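Local coordinates for putative immunoglobulin-blocking virulence protein (Mycoplasma mycoides subsp. capri, PDB 7ADK), which probably binds and blocks host immunoglobulins as a virulence factor, and is seen here in complex with a separate lipoprotein chain, at residues A[609-614]-A[641-646]; A[649-654]-A[689-694]; A[677-682]-A[705-710]; A[719-724]-A[732-737]. One frame throughout, in Å; residues are numbered along the deposited sequence.

Read from the N terminus, interaction 1 closes first, pairing neighbouring strands 608-610 and 640-643 of a five-stranded parallel sheet across a connection of 26 residues with no helix. Interactions 2 and 3 then cross: 649-654 comes before 677-682, 689-694 before 705-710. Interaction 2 joins two strands of a smaller three-stranded parallel sheet, whereas interaction 3 sets helix 698-709 against the last strand of the five-stranded sheet, so together they tie the two sheets through Phe650, Phe679 and Tyr707. Interaction 4 follows in series, closing a short loop of seven residues at the outer strand, 720-722, of the smaller sheet. None of the four nests inside another.

Interaction 1 (A[609-614]-A[641-646])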
# COMPACT_ATOMS: atom_id res chain seq x y z
N LEU A 609 -3.83 -19.53 -14.01
CA LEU A 609 -3.03 -19.48 -15.24
C LEU A 609 -2.73 -18.04 -15.65
O LEU A 609 -3.64 -17.24 -15.83
CB LEU A 609 -3.72 -20.21 -16.39
CG LEU A 609 -3.45 -21.72 -16.46
CD1 LEU A 609 -4.35 -22.34 -17.52
CD2 LEU A 609 -2.02 -22.03 -16.86
N ASP A 610 -1.46 -17.73 -15.86
CA ASP A 610 -0.99 -16.45 -16.40
C ASP A 610 -0.35 -16.63 -17.79
O ASP A 610 0.63 -17.35 -17.96
CB ASP A 610 -0.04 -15.80 -15.38
CG ASP A 610 0.61 -14.52 -15.91
OD1 ASP A 610 -0.05 -13.78 -16.65
OD2 ASP A 610 1.80 -14.28 -15.62
N PHE A 611 -0.90 -15.93 -18.78
CA PHE A 611 -0.39 -15.86 -20.13
C PHE A 611 0.11 -14.46 -20.52
O PHE A 611 0.33 -14.19 -21.70
CB PHE A 611 -1.43 -16.44 -21.09
CG PHE A 611 -1.75 -17.90 -20.87
CD1 PHE A 611 -0.75 -18.88 -21.05
CD2 PHE A 611 -3.05 -18.31 -20.54
CE1 PHE A 611 -1.05 -20.24 -20.94
CE2 PHE A 611 -3.35 -19.68 -20.41
CZ PHE A 611 -2.35 -20.64 -20.62
N SER A 612 0.36 -13.56 -19.58
CA SER A 612 0.84 -12.19 -19.83
C SER A 612 2.15 -12.08 -20.62
O SER A 612 2.36 -11.11 -21.34
CB SER A 612 1.07 -11.47 -18.51
OG SER A 612 -0.11 -11.46 -17.75
N ARG A 613 3.05 -13.07 -20.51
CA ARG A 613 4.31 -13.07 -21.27
C ARG A 613 4.16 -13.66 -22.67
O ARG A 613 5.07 -13.48 -23.47
CB ARG A 613 5.40 -13.83 -20.50
CG ARG A 613 5.73 -13.25 -19.12
CD ARG A 613 6.70 -14.17 -18.41
NE ARG A 613 6.93 -13.78 -17.01
CZ ARG A 613 7.35 -14.56 -16.04
NH1 ARG A 613 7.62 -15.81 -16.21
NH2 ARG A 613 7.51 -14.08 -14.86
N VAL A 614 3.06 -14.34 -23.00
CA VAL A 614 2.90 -15.12 -24.24
C VAL A 614 1.72 -14.61 -25.05
O VAL A 614 0.56 -14.96 -24.83
CB VAL A 614 2.91 -16.63 -23.95
CG1 VAL A 614 1.98 -17.11 -22.84
CG2 VAL A 614 2.64 -17.47 -25.19
N LEU A 641 -7.57 -16.47 -14.74
CA LEU A 641 -6.95 -16.46 -16.06
C LEU A 641 -6.46 -15.06 -16.40
O LEU A 641 -7.26 -14.18 -16.66
CB LEU A 641 -7.99 -16.95 -17.08
CG LEU A 641 -7.51 -16.94 -18.54
CD1 LEU A 641 -6.40 -17.96 -18.78
CD2 LEU A 641 -8.67 -17.22 -19.47
N THR A 642 -5.15 -14.86 -16.46
CA THR A 642 -4.57 -13.60 -16.95
C THR A 642 -4.11 -13.77 -18.39
O THR A 642 -3.46 -14.75 -18.74
CB THR A 642 -3.44 -13.09 -16.05
OG1 THR A 642 -3.83 -13.07 -14.70
CG2 THR A 642 -3.05 -11.67 -16.43
N LEU A 643 -4.48 -12.81 -19.24
CA LEU A 643 -4.23 -12.76 -20.66
C LEU A 643 -3.40 -11.52 -21.00
O LEU A 643 -3.57 -10.45 -20.42
CB LEU A 643 -5.57 -12.75 -21.40
CG LEU A 643 -6.41 -14.02 -21.24
CD1 LEU A 643 -7.78 -13.83 -21.87
CD2 LEU A 643 -5.73 -15.21 -21.88
N TYR A 644 -2.55 -11.63 -22.00
CA TYR A 644 -1.94 -10.46 -22.60
C TYR A 644 -2.98 -9.60 -23.33
O TYR A 644 -3.74 -10.12 -24.14
CB TYR A 644 -0.83 -10.88 -23.52
CG TYR A 644 -0.16 -9.70 -24.18
CD1 TYR A 644 0.71 -8.90 -23.43
CD2 TYR A 644 -0.43 -9.39 -25.51
CE1 TYR A 644 1.34 -7.81 -24.03
CE2 TYR A 644 0.21 -8.31 -26.12
CZ TYR A 644 1.11 -7.53 -25.38
OH TYR A 644 1.80 -6.53 -25.97
N ASN A 645 -2.97 -8.29 -23.09
CA ASN A 645 -3.59 -7.32 -23.99
C ASN A 645 -2.84 -5.98 -24.05
O ASN A 645 -2.20 -5.57 -23.09
CB ASN A 645 -5.07 -7.13 -23.67
CG ASN A 645 -5.82 -6.57 -24.86
OD1 ASN A 645 -5.41 -6.72 -26.00
ND2 ASN A 645 -6.89 -5.88 -24.66
N ASN A 646 -2.94 -5.32 -25.19
CA ASN A 646 -2.03 -4.30 -25.70
C ASN A 646 -2.74 -2.98 -26.02
O ASN A 646 -2.13 -1.91 -26.03
CB ASN A 646 -1.44 -4.95 -26.97
CG ASN A 646 -0.17 -4.33 -27.51
OD1 ASN A 646 0.26 -3.26 -27.15
ND2 ASN A 646 0.50 -5.01 -28.39
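Leu641 opens the contact by reaching across to Phe611. Its CG stands anti to the backbone N (chi1 177°), and its CD1 meets the ring near its plane, at the CD2 edge, 3.8 Å from Phe611 CD2. The same methyl lies against CB of Leu609, so Leu609, Leu641 and the Phe611 ring form one apolar cluster. Thr642 carries the parallel backbone pairing. Its N donates to Leu609 O at 2.9 Å, and its O accepts from Phe611 N at 2.8 Å. On the other face its methyl CG2 sits beside a small polar cluster: Asp610 OD1 takes Ser612 OG on its syn lone pair, at 2.6 Å, and Ser612 N from above the carboxylate plane; the bond from Ser612 N makes this an Asx turn. Leu643 adds CD2 to the Phe611 ring from an oblique direction. Tyr644 then places CD1 3.5 Å from Ser612 O, while its OH makes a weak hydrogen bond to Asn684 O of the lipoprotein chain. Asn645 also faces that partner, through its O, and its ND2 bonds to Asn684 and Tyr649 of its own chain. The parallel stack of short strands, with Leu641 and Leu643 turned inward and Asn645 buried just beyond, is reminiscent of a leucine-rich repeat. Chemically, the contact has an apolar side, filled by leucine and phenylalanine groups, and a polar one where two donors from Ser612 grip a single carboxylate oxygen of Asp610, which probably fixes how the chain turns as it leaves the strand.

Interaction 2 (A[649-654]-A[689-694])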
# COMPACT_ATOMS: atom_id res chain seq x y z
N TYR A 649 -9.20 -2.22 -26.55
CA TYR A 649 -10.10 -3.27 -26.99
C TYR A 649 -9.47 -4.65 -26.82
O TYR A 649 -8.30 -4.86 -27.13
CB TYR A 649 -10.55 -3.00 -28.43
CG TYR A 649 -9.44 -2.83 -29.45
CD1 TYR A 649 -8.91 -1.55 -29.72
CD2 TYR A 649 -8.94 -3.94 -30.15
CE1 TYR A 649 -7.89 -1.40 -30.67
CE2 TYR A 649 -7.92 -3.79 -31.11
CZ TYR A 649 -7.39 -2.52 -31.37
OH TYR A 649 -6.41 -2.37 -32.30
N PHE A 650 -10.22 -5.63 -26.33
CA PHE A 650 -9.81 -7.02 -26.42
C PHE A 650 -10.19 -7.57 -27.79
O PHE A 650 -11.33 -7.95 -28.04
CB PHE A 650 -10.42 -7.81 -25.25
CG PHE A 650 -10.14 -9.30 -25.32
CD1 PHE A 650 -8.82 -9.77 -25.31
CD2 PHE A 650 -11.20 -10.21 -25.42
CE1 PHE A 650 -8.56 -11.14 -25.41
CE2 PHE A 650 -10.95 -11.58 -25.52
CZ PHE A 650 -9.62 -12.04 -25.52
N GLU A 651 -9.24 -7.60 -28.72
CA GLU A 651 -9.42 -8.16 -30.05
C GLU A 651 -9.46 -9.69 -29.97
O GLU A 651 -8.56 -10.32 -29.41
CB GLU A 651 -8.32 -7.64 -30.99
CG GLU A 651 -8.62 -7.78 -32.48
CD GLU A 651 -8.37 -9.17 -33.08
OE1 GLU A 651 -7.57 -9.96 -32.54
OE2 GLU A 651 -8.94 -9.46 -34.15
N ILE A 652 -10.51 -10.30 -30.51
CA ILE A 652 -10.64 -11.75 -30.60
C ILE A 652 -11.30 -12.15 -31.93
O ILE A 652 -12.27 -11.54 -32.36
CB ILE A 652 -11.30 -12.33 -29.32
CG1 ILE A 652 -11.28 -13.87 -29.31
CG2 ILE A 652 -12.71 -11.82 -29.09
CD1 ILE A 652 -11.40 -14.47 -27.92
N SER A 653 -10.75 -13.18 -32.58
CA SER A 653 -11.36 -13.82 -33.75
C SER A 653 -12.71 -14.48 -33.40
O SER A 653 -13.08 -14.60 -32.23
CB SER A 653 -10.36 -14.83 -34.35
OG SER A 653 -10.78 -15.35 -35.59
N SER A 654 -13.43 -15.05 -34.35
CA SER A 654 -14.55 -15.96 -34.06
C SER A 654 -14.07 -17.39 -33.73
O SER A 654 -14.55 -18.37 -34.29
CB SER A 654 -15.58 -15.86 -35.20
OG SER A 654 -16.87 -16.16 -34.73
N ARG A 689 -13.60 -6.50 -29.16
CA ARG A 689 -13.68 -6.40 -30.62
C ARG A 689 -13.73 -7.80 -31.20
O ARG A 689 -12.76 -8.55 -31.12
CB ARG A 689 -12.49 -5.58 -31.14
CG ARG A 689 -12.36 -5.59 -32.68
CD ARG A 689 -11.18 -4.78 -33.22
NE ARG A 689 -11.28 -3.33 -32.97
CZ ARG A 689 -10.47 -2.41 -33.46
NH1 ARG A 689 -9.52 -2.70 -34.30
NH2 ARG A 689 -10.58 -1.17 -33.12
N ILE A 690 -14.85 -8.14 -31.83
CA ILE A 690 -15.05 -9.42 -32.49
C ILE A 690 -14.71 -9.23 -33.97
O ILE A 690 -15.35 -8.43 -34.66
CB ILE A 690 -16.50 -9.92 -32.27
CG1 ILE A 690 -16.76 -10.15 -30.76
CG2 ILE A 690 -16.75 -11.21 -33.07
CD1 ILE A 690 -18.17 -10.58 -30.40
N SER A 691 -13.70 -9.94 -34.47
CA SER A 691 -13.26 -9.90 -35.87
C SER A 691 -13.64 -11.19 -36.63
O SER A 691 -13.96 -12.21 -36.04
CB SER A 691 -11.77 -9.58 -35.94
OG SER A 691 -10.99 -10.61 -35.39
N GLY A 692 -13.63 -11.13 -37.97
CA GLY A 692 -14.02 -12.22 -38.88
C GLY A 692 -15.53 -12.37 -39.14
O GLY A 692 -16.36 -11.91 -38.36
N LYS A 693 -15.88 -13.01 -40.26
CA LYS A 693 -17.27 -13.12 -40.75
C LYS A 693 -18.12 -14.20 -40.07
O LYS A 693 -19.35 -14.16 -40.20
CB LYS A 693 -17.26 -13.35 -42.28
CG LYS A 693 -16.54 -12.27 -43.09
CD LYS A 693 -16.57 -12.58 -44.59
CE LYS A 693 -15.75 -11.59 -45.42
NZ LYS A 693 -14.30 -11.87 -45.40
N THR A 694 -17.52 -15.19 -39.40
CA THR A 694 -18.21 -16.41 -38.94
C THR A 694 -19.17 -16.14 -37.77
O THR A 694 -18.78 -15.58 -36.74
CB THR A 694 -17.17 -17.47 -38.54
OG1 THR A 694 -16.24 -17.68 -39.57
CG2 THR A 694 -17.78 -18.81 -38.19
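Arg689 crosses Tyr649 and lays its guanidinium flat on the ring. CB starts 4.0 Å from Tyr649 CD2, and with CG anti to the backbone N (chi1 171°) the chain runs out on the face it shares with Glu651. CD passes Tyr649 CD2 and also comes 4.0 Å from Glu651 CG. A bend at chi3 (-66°) places NE near Tyr649 CD2. CZ then lies over the centre of the ring, 3.7 Å from its centroid, in a cation-pi stack whose planes are only 4° apart; NH1 sits above Tyr649 CZ, and NH2 above CE1. Beneath this, strands 650-652 and 688-690 pair in parallel within a three-stranded sheet, Arg689 N donating to Phe650 O, Ile652 N to Arg689 O, and Ser691 N to Ile652 O. The Glu651 carboxylate, nearly perpendicular to the guanidinium, turns to Ser691 instead, whose OG donates to Glu651 OE2 at 2.7 Å, on the syn side but well out of the carboxylate plane. Past the strand ends, Ser654 OG gives a hydrogen bond to Thr694 O, 2.8 Å away and from above the carbonyl plane. On the other face, Ile652 and Ile690 pack against helix 698-709, through Tyr707 and Leu704.

Interaction 3 (A[677-682]-A[705-710]); sequences IHFSNG and DKYFEY
Ile677 is the apolar centre, its side chain held between Tyr707 and Tyr710. CG1 lies anti to the carbonyl carbon (chi1 -63°) and CD1 extends from it towards the helix. That methyl comes 4.1 Å from Tyr707 CD1, approaches the ring obliquely, and also lies 3.8 Å from the backbone O of Lys706. One step back along the branch, CG1 rests 4.0 Å from Tyr710 CB, the two side chains crossing at a slant. Phe679, two residues along the strand, widens this apolar patch: Tyr707 CD1 meets the edge of its ring at CZ, 4.3 Å away.

Towards the polar side, Ile677 N donates to Tyr710 O at 2.9 Å, joining the strand to the residue at the end of the segment. Tyr710 N in turn bonds to Lys706 O in the helical pattern, and Lys706 NZ makes a weak bond to Tyr710 OH at the outer rim. The hydroxyl of Tyr707 is engaged elsewhere, by Lys618 O.

Strand 677-679 and helix 705-709 run at 74° to each other, their axes 9.0 Å apart at closest. The helix therefore crosses over the last strand of the five-stranded parallel sheet, with Tyr707 also touching Leu643 on the neighbouring strand 640-643. Phe650 of strand 650-652 meets both Phe679 and Tyr707, and Tyr707 and Phe708 also touch Ile688 of strand 688-690, so helix 698-709 touches both sheets where Phe650 and Phe679 meet.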
# COMPACT_ATOMS: atom_id res chain seq x y z
N ILE A 677 -11.16 -13.26 -14.86
CA ILE A 677 -10.31 -12.99 -16.01
C ILE A 677 -9.63 -11.64 -15.77
O ILE A 677 -10.25 -10.72 -15.26
CB ILE A 677 -11.09 -13.06 -17.35
CG1 ILE A 677 -11.65 -14.46 -17.61
CG2 ILE A 677 -10.18 -12.65 -18.52
CD1 ILE A 677 -12.66 -14.53 -18.74
N HIS A 678 -8.37 -11.55 -16.15
CA HIS A 678 -7.52 -10.36 -16.06
C HIS A 678 -6.80 -10.08 -17.38
O HIS A 678 -6.56 -11.00 -18.15
CB HIS A 678 -6.46 -10.54 -14.97
CG HIS A 678 -6.94 -10.48 -13.56
ND1 HIS A 678 -7.16 -9.32 -12.82
CD2 HIS A 678 -7.07 -11.55 -12.74
CE1 HIS A 678 -7.43 -9.72 -11.58
NE2 HIS A 678 -7.39 -11.06 -11.51
N PHE A 679 -6.36 -8.85 -17.59
CA PHE A 679 -5.54 -8.47 -18.74
C PHE A 679 -4.30 -7.69 -18.31
O PHE A 679 -4.36 -6.90 -17.37
CB PHE A 679 -6.37 -7.67 -19.74
CG PHE A 679 -7.51 -8.43 -20.38
CD1 PHE A 679 -7.23 -9.39 -21.35
CD2 PHE A 679 -8.84 -8.20 -20.00
CE1 PHE A 679 -8.27 -10.13 -21.93
CE2 PHE A 679 -9.88 -8.94 -20.58
CZ PHE A 679 -9.59 -9.91 -21.54
N SER A 680 -3.18 -7.84 -19.02
CA SER A 680 -1.90 -7.20 -18.66
C SER A 680 -1.90 -5.67 -18.59
O SER A 680 -1.07 -5.08 -17.90
CB SER A 680 -0.82 -7.65 -19.65
OG SER A 680 -0.73 -9.04 -19.70
N ASN A 681 -2.84 -5.00 -19.26
CA ASN A 681 -2.98 -3.54 -19.30
C ASN A 681 -3.97 -2.96 -18.26
O ASN A 681 -3.69 -1.94 -17.64
CB ASN A 681 -3.36 -3.15 -20.74
CG ASN A 681 -4.66 -3.74 -21.22
OD1 ASN A 681 -5.15 -4.73 -20.70
ND2 ASN A 681 -5.31 -3.14 -22.18
N GLY A 682 -5.16 -3.55 -18.09
CA GLY A 682 -6.32 -2.96 -17.38
C GLY A 682 -7.10 -1.81 -18.06
O GLY A 682 -8.15 -1.43 -17.57
N ASP A 705 -20.17 -14.38 -22.88
CA ASP A 705 -20.67 -13.95 -21.57
C ASP A 705 -19.57 -13.89 -20.50
O ASP A 705 -19.46 -12.91 -19.77
CB ASP A 705 -21.79 -14.87 -21.07
CG ASP A 705 -23.04 -14.91 -21.95
OD1 ASP A 705 -23.15 -14.12 -22.91
OD2 ASP A 705 -23.94 -15.71 -21.63
N LYS A 706 -18.69 -14.90 -20.47
CA LYS A 706 -17.68 -15.04 -19.42
C LYS A 706 -16.65 -13.92 -19.43
O LYS A 706 -16.28 -13.47 -18.36
CB LYS A 706 -16.99 -16.41 -19.51
CG LYS A 706 -17.90 -17.63 -19.56
CD LYS A 706 -19.16 -17.54 -18.68
CE LYS A 706 -19.99 -18.82 -18.74
NZ LYS A 706 -19.33 -19.95 -18.07
N TYR A 707 -16.21 -13.44 -20.59
CA TYR A 707 -15.30 -12.29 -20.65
C TYR A 707 -15.92 -11.00 -20.09
O TYR A 707 -15.19 -10.16 -19.59
CB TYR A 707 -14.82 -12.02 -22.07
CG TYR A 707 -13.86 -13.03 -22.67
CD1 TYR A 707 -12.47 -12.92 -22.46
CD2 TYR A 707 -14.36 -14.02 -23.52
CE1 TYR A 707 -11.60 -13.82 -23.09
CE2 TYR A 707 -13.49 -14.91 -24.16
CZ TYR A 707 -12.11 -14.82 -23.95
OH TYR A 707 -11.29 -15.66 -24.60
N PHE A 708 -17.24 -10.81 -20.17
CA PHE A 708 -17.89 -9.66 -19.54
C PHE A 708 -18.15 -9.90 -18.05
O PHE A 708 -17.95 -9.00 -17.25
CB PHE A 708 -19.18 -9.33 -20.30
CG PHE A 708 -18.93 -8.75 -21.68
CD1 PHE A 708 -18.27 -7.52 -21.80
CD2 PHE A 708 -19.38 -9.41 -22.83
CE1 PHE A 708 -18.04 -6.96 -23.07
CE2 PHE A 708 -19.17 -8.86 -24.10
CZ PHE A 708 -18.48 -7.64 -24.21
N GLU A 709 -18.55 -11.10 -17.65
CA GLU A 709 -18.88 -11.44 -16.28
C GLU A 709 -17.64 -11.51 -15.37
O GLU A 709 -17.62 -10.90 -14.31
CB GLU A 709 -19.68 -12.74 -16.27
CG GLU A 709 -20.27 -13.10 -14.91
CD GLU A 709 -21.01 -14.44 -14.92
OE1 GLU A 709 -21.26 -15.01 -16.00
OE2 GLU A 709 -21.37 -14.94 -13.85
N TYR A 710 -16.60 -12.23 -15.79
CA TYR A 710 -15.45 -12.56 -14.95
C TYR A 710 -14.37 -11.47 -14.95
O TYR A 710 -13.44 -11.56 -14.16
CB TYR A 710 -14.89 -13.93 -15.37
CG TYR A 710 -15.83 -15.13 -15.30
CD1 TYR A 710 -17.03 -15.10 -14.57
CD2 TYR A 710 -15.47 -16.31 -15.98
CE1 TYR A 710 -17.88 -16.21 -14.54
CE2 TYR A 710 -16.32 -17.44 -15.95
CZ TYR A 710 -17.53 -17.38 -15.24
OH TYR A 710 -18.38 -18.45 -15.23

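Interaction 4 (A[719-724]-A[732-737])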
# COMPACT_ATOMS: atom_id res chain seq x y z
N LYS A 719 -19.73 -3.64 -23.30
CA LYS A 719 -19.56 -3.14 -24.67
C LYS A 719 -18.94 -4.16 -25.63
O LYS A 719 -17.89 -4.75 -25.37
CB LYS A 719 -18.77 -1.82 -24.67
CG LYS A 719 -19.59 -0.70 -24.02
CD LYS A 719 -18.91 0.67 -24.07
CE LYS A 719 -17.58 0.67 -23.31
NZ LYS A 719 -17.05 2.04 -23.09
N GLN A 720 -19.56 -4.30 -26.79
CA GLN A 720 -19.11 -5.16 -27.89
C GLN A 720 -18.75 -4.31 -29.11
O GLN A 720 -19.24 -3.20 -29.28
CB GLN A 720 -20.21 -6.17 -28.23
CG GLN A 720 -20.52 -7.17 -27.11
CD GLN A 720 -21.80 -7.97 -27.39
OE1 GLN A 720 -22.08 -8.35 -28.51
NE2 GLN A 720 -22.60 -8.27 -26.40
N ILE A 721 -17.87 -4.79 -29.97
CA ILE A 721 -17.56 -4.18 -31.27
C ILE A 721 -17.65 -5.28 -32.34
O ILE A 721 -17.04 -6.32 -32.18
CB ILE A 721 -16.19 -3.47 -31.25
CG1 ILE A 721 -16.34 -2.00 -30.82
CG2 ILE A 721 -15.48 -3.56 -32.61
CD1 ILE A 721 -15.03 -1.32 -30.42
N GLN A 722 -18.33 -5.00 -33.45
CA GLN A 722 -18.25 -5.84 -34.65
C GLN A 722 -17.67 -5.01 -35.79
O GLN A 722 -18.25 -4.01 -36.20
CB GLN A 722 -19.64 -6.40 -34.94
CG GLN A 722 -19.67 -7.34 -36.15
CD GLN A 722 -20.86 -8.31 -36.18
OE1 GLN A 722 -21.55 -8.53 -35.21
NE2 GLN A 722 -21.11 -8.96 -37.29
N ILE A 723 -16.48 -5.40 -36.29
CA ILE A 723 -15.83 -4.70 -37.42
C ILE A 723 -16.66 -4.87 -38.70
O ILE A 723 -17.44 -5.83 -38.77
CB ILE A 723 -14.34 -5.11 -37.56
CG1 ILE A 723 -14.14 -6.47 -38.23
CG2 ILE A 723 -13.63 -5.03 -36.20
CD1 ILE A 723 -12.67 -6.81 -38.51
N PRO A 724 -16.59 -3.98 -39.71
CA PRO A 724 -17.63 -3.86 -40.74
C PRO A 724 -17.60 -4.98 -41.81
O PRO A 724 -17.24 -4.78 -42.96
CB PRO A 724 -17.49 -2.44 -41.30
CG PRO A 724 -16.02 -2.10 -41.07
CD PRO A 724 -15.70 -2.83 -39.77
N LYS A 732 -26.04 -5.30 -29.75
CA LYS A 732 -25.60 -4.38 -28.66
C LYS A 732 -24.34 -3.54 -28.98
O LYS A 732 -23.93 -2.72 -28.16
CB LYS A 732 -25.35 -5.23 -27.38
CG LYS A 732 -26.34 -5.01 -26.24
CD LYS A 732 -27.76 -5.57 -26.43
CE LYS A 732 -27.78 -7.09 -26.63
NZ LYS A 732 -29.15 -7.65 -26.56
N GLN A 733 -23.69 -3.76 -30.11
CA GLN A 733 -22.32 -3.31 -30.41
C GLN A 733 -22.19 -1.98 -31.17
O GLN A 733 -23.08 -1.57 -31.91
CB GLN A 733 -21.58 -4.42 -31.18
CG GLN A 733 -22.12 -4.78 -32.57
CD GLN A 733 -23.22 -5.83 -32.56
OE1 GLN A 733 -23.86 -6.10 -31.56
NE2 GLN A 733 -23.49 -6.45 -33.67
N LEU A 734 -21.02 -1.36 -31.02
CA LEU A 734 -20.49 -0.26 -31.83
C LEU A 734 -19.83 -0.78 -33.12
O LEU A 734 -19.32 -1.90 -33.18
CB LEU A 734 -19.51 0.52 -30.92
CG LEU A 734 -18.71 1.67 -31.55
CD1 LEU A 734 -19.61 2.83 -31.97
CD2 LEU A 734 -17.64 2.19 -30.59
N GLU A 735 -19.76 0.05 -34.16
CA GLU A 735 -19.21 -0.26 -35.49
C GLU A 735 -17.66 -0.29 -35.59
O GLU A 735 -17.09 -0.18 -36.67
CB GLU A 735 -19.86 0.66 -36.54
CG GLU A 735 -19.51 2.15 -36.38
CD GLU A 735 -20.37 3.03 -37.31
OE1 GLU A 735 -20.42 2.78 -38.53
OE2 GLU A 735 -21.03 3.97 -36.82
N GLY A 736 -16.97 -0.49 -34.47
CA GLY A 736 -15.53 -0.79 -34.43
C GLY A 736 -14.60 0.35 -34.83
O GLY A 736 -13.70 0.14 -35.63
N TRP A 737 -14.81 1.54 -34.27
CA TRP A 737 -14.14 2.78 -34.69
C TRP A 737 -12.62 2.76 -34.52
O TRP A 737 -11.88 3.04 -35.47
CB TRP A 737 -14.79 3.95 -33.94
CG TRP A 737 -14.43 5.35 -34.37
CD1 TRP A 737 -13.92 5.71 -35.57
CD2 TRP A 737 -14.64 6.60 -33.64
NE1 TRP A 737 -13.78 7.08 -35.62
CE2 TRP A 737 -14.23 7.68 -34.46
CE3 TRP A 737 -15.15 6.93 -32.36
CZ2 TRP A 737 -14.30 9.02 -34.05
CZ3 TRP A 737 -15.21 8.27 -31.93
CH2 TRP A 737 -14.78 9.31 -32.77
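Leu734 exchanges two backbone hydrogen bonds with the strand around Ile721. Its N donates to Gln720 O at 3.1 Å, and its O accepts from Gln722 N at 3.3 Å. This is a single bridge on the outer side of strand 720-722, whose other side pairs with strand 688-690, so the loop continues the three-stranded sheet for one residue before diverging.

Gln733 carries the next layer. Its CG stands between the backbone N and the carbonyl carbon (chi1 65°), and a turn at chi2 brings the chain alongside Gln722, pointing the same way with the amide planes 5° apart. There Gln733 NE2 lies 3.2 Å from Gln722 OE1. Both amides have partners in the intervening loop: Gln733 NE2 bonds to Asp728 and to Leu730 O, and Gln722 NE2 to Glu729. The opposite end of the Gln733 amide, OE1, accepts from Lys732 N at 2.9 Å, anchoring the residue before it. Just before the strand, Lys719 forms a salt bridge with Asp158 of the lipoprotein chain.

Around these bonds the contact is apolar. Gln720 CB meets Gln733 CB at 3.7 Å, and Gln733 CG passes 3.8 Å from Gln722 CB. Ile721 sends CG1 to Leu734 CB, while its CG2 lies against the CA of Gly736.

Taken as a whole, the chemistry is that of a surface loop fastened at one backbone bridge, with the amides of Gln722 and Gln733 bonded to Glu729 and Asp728 of the connecting loop and aliphatic carbons packing around them.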